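Local coordinates for protein beta-L-arabinobiosidase (Bacteroides thetaiotaomicron, PDB 5MQR) that probably hydrolyses glycosidic bonds in complex plant pectin, as a multidomain arabinobiosidase of a human gut bacterium, at residues Q643-A648 with S678-I683; Y690-F695 with Y1015-T1020. All blocks are in the same frame, centred on the assembly; numbering follows the deposited sequence.

From the N terminus the chain first builds its beta-rich domains and then enters the helical domain that holds both contacts. Contact 1 closes a loop of 29 mostly helical residues, tying the start of helix 647-657 to the end of helix 666-680. The chain continues through the two-stranded hairpin 683-684/691-692, where contact 2 opens. That contact closes a far longer loop of 319 residues on the segment before helix 1022-1029. The two loops follow in series, neither crossing nor nesting, yet their centres lie about 10 Å apart. His682 of contact 1 joins them, probably hydrogen-bonding through NE2 to Tyr1015 O and through ND1 to Thr693 OG1.

Contact 1: Q643-A648 with S678-I683; sequences QAIPNA and SLRKHI
The side-chain oxygen OD1 of Asn647 is gripped by two basic residues. Arg680 NH2 reaches it at 2.6 Å, on a lone pair in the amide's carbonyl plane, with NH1 adding a weak bond. Lys681 NZ comes to the same OD1 from 3.2 Å, tilted out of that plane. This joins the start of helix 647-657 to Arg680 and Lys681 at the end of helix 666-680, in the helical domain of what is named a six-hairpin glycosidase. The Asn647 amide and the guanidinium are turned 59° against each other, while OD1 lies at the NH1/NH2 edge. The adjoining NE/NH2 edge takes Ile645 O side-on, NH2 serving both oxygens: NE stands 3.1 Å from this carbonyl oxygen and NH2 2.9 Å from it. A bend at chi2 (-84°) swings CD and the guanidinium of Arg680 toward Ile645 O. Arg680 CG packs on Ile645 CG2 at 3.8 Å. Lys681 CG covers one guanidinium face over its centre, and Trp677 adds a cation-pi contact and accepts from NH1 through its backbone O. Arg680 to Ile683 form a type I beta turn whose carbonyls receive the other segment. Ala644 N donates to Ile683 O at 3.0 Å. Extended beyond CG, Gln643 brings NE2 3.0 Å from Lys681 O, onto a lone pair with a bond of 157° at the hydrogen; NE2 also bonds Thr693 OG1. A water accepts from Ile645 N and lies near Arg680 O and Ile683 O. The apolar margin is Ile645 CD1 against Ile683 CD1, 3.8 Å apart.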
loop_
_atom_site.group_PDB
_atom_site.type_symbol
_atom_site.label_atom_id
_atom_site.label_comp_id
_atom_site.label_asym_id
_atom_site.label_seq_id
_atom_site.Cartn_x
_atom_site.Cartn_y
_atom_site.Cartn_z
ATOM N N GLN A 643 4.335 -29.468 -23.884
ATOM C CA GLN A 643 5.476 -28.928 -24.609
ATOM C C GLN A 643 6.583 -28.596 -23.604
ATOM O O GLN A 643 6.832 -29.413 -22.708
ATOM C CB GLN A 643 5.018 -27.818 -25.551
ATOM C CG GLN A 643 4.087 -28.377 -26.637
ATOM C CD GLN A 643 3.922 -27.480 -27.854
ATOM O OE1 GLN A 643 3.953 -27.968 -28.977
ATOM N NE2 GLN A 643 3.721 -26.162 -27.644
ATOM N N ALA A 644 7.268 -27.465 -23.709
ATOM C CA ALA A 644 8.469 -27.251 -22.888
ATOM C C ALA A 644 8.187 -27.121 -21.390
ATOM O O ALA A 644 9.037 -27.425 -20.589
ATOM C CB ALA A 644 9.228 -26.019 -23.362
ATOM N N ILE A 645 7.019 -26.605 -21.028
ATOM C CA ILE A 645 6.695 -26.322 -19.641
ATOM C C ILE A 645 5.412 -27.073 -19.312
ATOM O O ILE A 645 4.300 -26.580 -19.601
ATOM C CB ILE A 645 6.584 -24.818 -19.408
ATOM C CG1 ILE A 645 7.959 -24.177 -19.636
ATOM C CG2 ILE A 645 6.175 -24.515 -17.970
ATOM C CD1 ILE A 645 7.851 -22.757 -20.059
ATOM N N PRO A 646 5.556 -28.282 -18.732
ATOM C CA PRO A 646 4.398 -29.060 -18.313
ATOM C C PRO A 646 3.566 -28.321 -17.268
ATOM O O PRO A 646 4.082 -27.403 -16.627
ATOM C CB PRO A 646 5.026 -30.313 -17.692
ATOM C CG PRO A 646 6.391 -30.384 -18.284
ATOM C CD PRO A 646 6.807 -28.960 -18.341
ATOM N N ASN A 647 2.300 -28.713 -17.132
ATOM C CA ASN A 647 1.403 -28.194 -16.104
ATOM C C ASN A 647 2.047 -28.268 -14.715
ATOM O O ASN A 647 1.875 -27.358 -13.912
ATOM C CB ASN A 647 0.074 -28.956 -16.070
ATOM C CG ASN A 647 -0.918 -28.515 -17.133
ATOM O OD1 ASN A 647 -0.686 -27.613 -17.923
ATOM N ND2 ASN A 647 -2.058 -29.174 -17.143
ATOM N N ALA A 648 2.789 -29.347 -14.444
ATOM C CA ALA A 648 3.471 -29.518 -13.162
ATOM C C ALA A 648 4.534 -28.407 -12.887
ATOM O O ALA A 648 4.820 -28.116 -11.732
ATOM C CB ALA A 648 4.079 -30.928 -13.078
ATOM N N SER A 678 -2.244 -20.557 -20.135
ATOM C CA SER A 678 -2.493 -21.069 -21.448
ATOM C C SER A 678 -1.340 -20.768 -22.400
ATOM O O SER A 678 -0.811 -21.676 -23.021
ATOM C CB SER A 678 -3.759 -20.445 -22.008
ATOM O OG SER A 678 -4.118 -21.241 -23.101
ATOM N N LEU A 679 -0.971 -19.492 -22.505
ATOM C CA LEU A 679 0.138 -19.064 -23.370
ATOM C C LEU A 679 1.393 -19.888 -23.115
ATOM O O LEU A 679 2.070 -20.293 -24.042
ATOM C CB LEU A 679 0.467 -17.587 -23.154
ATOM C CG LEU A 679 1.626 -17.046 -23.983
ATOM C CD1 LEU A 679 1.202 -16.879 -25.431
ATOM C CD2 LEU A 679 2.131 -15.741 -23.424
ATOM N N ARG A 680 1.674 -20.160 -21.844
ATOM C CA ARG A 680 2.870 -20.892 -21.471
ATOM C C ARG A 680 2.976 -22.286 -22.126
ATOM O O ARG A 680 4.091 -22.752 -22.414
ATOM C CB ARG A 680 3.059 -20.897 -19.935
ATOM C CG ARG A 680 3.424 -22.224 -19.285
ATOM C CD ARG A 680 2.100 -22.922 -19.077
ATOM N NE ARG A 680 2.204 -24.317 -19.088
ATOM C CZ ARG A 680 1.206 -25.132 -18.789
ATOM N NH1 ARG A 680 -0.017 -24.704 -18.448
ATOM N NH2 ARG A 680 1.469 -26.423 -18.847
ATOM N N LYS A 681 1.833 -22.915 -22.407
ATOM C CA LYS A 681 1.805 -24.219 -23.074
ATOM C C LYS A 681 2.455 -24.180 -24.437
ATOM O O LYS A 681 2.899 -25.221 -24.943
ATOM C CB LYS A 681 0.375 -24.730 -23.248
ATOM C CG LYS A 681 -0.337 -25.113 -21.954
ATOM C CD LYS A 681 -1.816 -25.402 -22.222
ATOM C CE LYS A 681 -2.522 -25.992 -21.004
ATOM N NZ LYS A 681 -2.106 -27.398 -20.735
ATOM N N HIS A 682 2.505 -22.983 -25.037
ATOM C CA HIS A 682 2.975 -22.813 -26.405
ATOM C C HIS A 682 4.467 -22.570 -26.539
ATOM O O HIS A 682 4.982 -22.522 -27.654
ATOM C CB HIS A 682 2.160 -21.736 -27.120
ATOM C CG HIS A 682 0.737 -22.124 -27.305
ATOM N ND1 HIS A 682 0.300 -22.813 -28.415
ATOM C CD2 HIS A 682 -0.335 -21.987 -26.494
ATOM C CE1 HIS A 682 -0.992 -23.054 -28.292
ATOM N NE2 HIS A 682 -1.398 -22.577 -27.127
ATOM N N ILE A 683 5.171 -22.478 -25.426
ATOM C CA ILE A 683 6.615 -22.459 -25.481
ATOM C C ILE A 683 7.072 -23.882 -25.802
ATOM O O ILE A 683 6.776 -24.820 -25.041
ATOM C CB ILE A 683 7.194 -21.958 -24.162
ATOM C CG1 ILE A 683 6.720 -20.514 -23.939
ATOM C CG2 ILE A 683 8.718 -22.059 -24.183
ATOM C CD1 ILE A 683 6.897 -20.012 -22.525
HETATM O O HOH W 1 5.339 -25.225 -22.833
HETATM O O HOH W 2 -4.342 -28.760 -19.362
#

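Contact 2: Y690-F695 with Y1015-T1020; sequences YGMTEF and YYNHST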
loop_
_atom_site.group_PDB
_atom_site.type_symbol
_atom_site.label_atom_id
_atom_site.label_comp_id
_atom_site.label_asym_id
_atom_site.label_seq_id
_atom_site.Cartn_x
_atom_site.Cartn_y
_atom_site.Cartn_z
ATOM N N TYR A 690 13.835 -22.010 -28.300
ATOM C CA TYR A 690 12.400 -21.988 -28.102
ATOM C C TYR A 690 11.656 -21.443 -29.309
ATOM O O TYR A 690 12.124 -20.510 -29.965
ATOM C CB TYR A 690 12.022 -21.165 -26.874
ATOM C CG TYR A 690 12.502 -21.695 -25.527
ATOM C CD1 TYR A 690 12.025 -22.915 -25.015
ATOM C CD2 TYR A 690 13.366 -20.946 -24.728
ATOM C CE1 TYR A 690 12.406 -23.368 -23.758
ATOM C CE2 TYR A 690 13.779 -21.413 -23.476
ATOM C CZ TYR A 690 13.291 -22.623 -23.003
ATOM O OH TYR A 690 13.684 -23.085 -21.775
ATOM N N GLY A 691 10.519 -22.084 -29.593
ATOM C CA GLY A 691 9.550 -21.642 -30.578
ATOM C C GLY A 691 8.247 -21.367 -29.858
ATOM O O GLY A 691 8.102 -21.763 -28.692
HETATM N N MSE A 692 7.328 -20.665 -30.534
HETATM C CA MSE A 692 5.966 -20.432 -30.037
HETATM C C MSE A 692 4.943 -20.894 -31.049
HETATM O O MSE A 692 4.834 -20.342 -32.159
HETATM C CB MSE A 692 5.710 -18.982 -29.621
HETATM C CG MSE A 692 4.278 -18.771 -29.156
HETATM SE SE MSE A 692 4.143 -17.188 -27.987
HETATM C CE MSE A 692 4.746 -17.926 -26.251
ATOM N N THR A 693 4.154 -21.888 -30.638
ATOM C CA THR A 693 3.075 -22.433 -31.432
ATOM C C THR A 693 1.783 -21.600 -31.361
ATOM O O THR A 693 1.634 -20.698 -30.509
ATOM C CB THR A 693 2.755 -23.867 -30.968
ATOM O OG1 THR A 693 2.531 -23.861 -29.556
ATOM C CG2 THR A 693 3.924 -24.817 -31.272
ATOM N N GLU A 694 0.877 -21.923 -32.288
ATOM C CA GLU A 694 -0.471 -21.365 -32.390
ATOM C C GLU A 694 -1.492 -22.458 -31.986
ATOM O O GLU A 694 -2.266 -22.270 -31.014
ATOM C CB GLU A 694 -0.719 -20.859 -33.826
ATOM C CG GLU A 694 -2.107 -20.309 -34.105
ATOM C CD GLU A 694 -2.434 -20.166 -35.588
ATOM O OE1 GLU A 694 -1.881 -19.284 -36.268
ATOM O OE2 GLU A 694 -3.313 -20.904 -36.061
ATOM N N PHE A 695 -1.484 -23.568 -32.750
ATOM C CA PHE A 695 -2.193 -24.802 -32.417
ATOM C C PHE A 695 -1.220 -25.694 -31.665
ATOM O O PHE A 695 -0.054 -25.817 -32.076
ATOM C CB PHE A 695 -2.581 -25.582 -33.671
ATOM C CG PHE A 695 -3.815 -25.082 -34.373
ATOM C CD1 PHE A 695 -5.068 -25.483 -33.957
ATOM C CD2 PHE A 695 -3.713 -24.275 -35.487
ATOM C CE1 PHE A 695 -6.213 -25.072 -34.625
ATOM C CE2 PHE A 695 -4.842 -23.847 -36.162
ATOM C CZ PHE A 695 -6.100 -24.254 -35.731
ATOM N N TYR A 1015 -6.898 -24.292 -25.847
ATOM C CA TYR A 1015 -5.724 -23.465 -25.539
ATOM C C TYR A 1015 -5.164 -22.749 -26.774
ATOM O O TYR A 1015 -3.954 -22.572 -26.882
ATOM C CB TYR A 1015 -4.610 -24.304 -24.857
ATOM C CG TYR A 1015 -5.137 -25.254 -23.792
ATOM C CD1 TYR A 1015 -5.840 -24.773 -22.676
ATOM C CD2 TYR A 1015 -4.953 -26.621 -23.902
ATOM C CE1 TYR A 1015 -6.350 -25.629 -21.716
ATOM C CE2 TYR A 1015 -5.454 -27.485 -22.933
ATOM C CZ TYR A 1015 -6.157 -26.980 -21.850
ATOM O OH TYR A 1015 -6.637 -27.859 -20.910
ATOM N N TYR A 1016 -6.033 -22.312 -27.685
ATOM C CA TYR A 1016 -5.589 -21.662 -28.907
ATOM C C TYR A 1016 -4.832 -20.352 -28.614
ATOM O O TYR A 1016 -5.230 -19.539 -27.782
ATOM C CB TYR A 1016 -6.796 -21.412 -29.811
ATOM C CG TYR A 1016 -6.518 -21.219 -31.284
ATOM C CD1 TYR A 1016 -5.686 -22.109 -32.000
ATOM C CD2 TYR A 1016 -7.130 -20.186 -31.996
ATOM C CE1 TYR A 1016 -5.452 -21.931 -33.341
ATOM C CE2 TYR A 1016 -6.916 -20.039 -33.345
ATOM C CZ TYR A 1016 -6.061 -20.903 -34.007
ATOM O OH TYR A 1016 -5.825 -20.739 -35.355
ATOM N N ASN A 1017 -3.735 -20.166 -29.319
ATOM C CA ASN A 1017 -2.850 -19.036 -29.116
ATOM C C ASN A 1017 -2.766 -18.227 -30.404
ATOM O O ASN A 1017 -1.857 -18.410 -31.211
ATOM C CB ASN A 1017 -1.472 -19.536 -28.684
ATOM C CG ASN A 1017 -0.511 -18.400 -28.414
ATOM O OD1 ASN A 1017 -0.937 -17.283 -28.056
ATOM N ND2 ASN A 1017 0.786 -18.651 -28.625
ATOM N N HIS A 1018 -3.728 -17.325 -30.547
ATOM C CA HIS A 1018 -4.049 -16.683 -31.800
ATOM C C HIS A 1018 -4.637 -15.303 -31.532
ATOM O O HIS A 1018 -5.411 -14.779 -32.316
ATOM C CB HIS A 1018 -5.088 -17.591 -32.473
ATOM C CG HIS A 1018 -5.356 -17.309 -33.908
ATOM N ND1 HIS A 1018 -6.613 -16.979 -34.360
ATOM C CD2 HIS A 1018 -4.574 -17.414 -35.010
ATOM C CE1 HIS A 1018 -6.589 -16.850 -35.676
ATOM N NE2 HIS A 1018 -5.364 -17.102 -36.095
ATOM N N SER A 1019 -4.226 -14.694 -30.432
ATOM C CA SER A 1019 -4.842 -13.471 -29.942
ATOM C C SER A 1019 -4.038 -12.961 -28.770
ATOM O O SER A 1019 -3.174 -13.661 -28.228
ATOM C CB SER A 1019 -6.285 -13.729 -29.444
ATOM O OG SER A 1019 -6.293 -14.618 -28.320
ATOM N N THR A 1020 -4.333 -11.729 -28.382
ATOM C CA THR A 1020 -3.850 -11.194 -27.109
ATOM C C THR A 1020 -5.033 -11.107 -26.144
ATOM O O THR A 1020 -6.209 -11.164 -26.539
ATOM C CB THR A 1020 -3.155 -9.823 -27.268
ATOM O OG1 THR A 1020 -4.081 -8.830 -27.704
ATOM C CG2 THR A 1020 -1.977 -9.896 -28.255
#
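Asn1017 meets two successive carbonyls of the 690-695 segment, one through its side chain and one through its backbone. A trans chi1 of -178° puts CG opposite the backbone N and carries ND2 to Thr693 O at 2.9 Å, approaching almost in line with the carbonyl bond (170° at the oxygen). The backbone N of Asn1017 donates to Glu694 O at 3.1 Å, and a CA-H...O contact runs back from Glu694 CA to Asn1017 O. Beside ND2 lies CG of Met692, a selenomethionine. These bonds fasten the chain just beyond hairpin 683-684/691-692 to the loop before helix 1022-1029, so residues more than 300 apart in sequence, at either end of a stretch rich in helix and consistent with the alpha/alpha fold of six-hairpin glycosidases, meet in a buried contact. The Glu694 carboxylate runs alongside Tyr1016 with its plane nearly perpendicular to the ring, and OE2 stands 2.6 Å from Tyr1016 OH in a weak and unsettled hydrogen bond. Glu694 OE1 lies at the edge of the His1018 ring, 3.5 Å from CD2. Aromatic packing completes the contact: the edge of Tyr1016 is turned to the face of Phe695, planes 56° apart and centroids 4.5 Å apart. Tyr1016 CE1 sits over the centre of the Phe695 ring, and Tyr1016 OH lies over one face of His1018. The Phe695 side chain also meets Arg699 in a cation-pi contact.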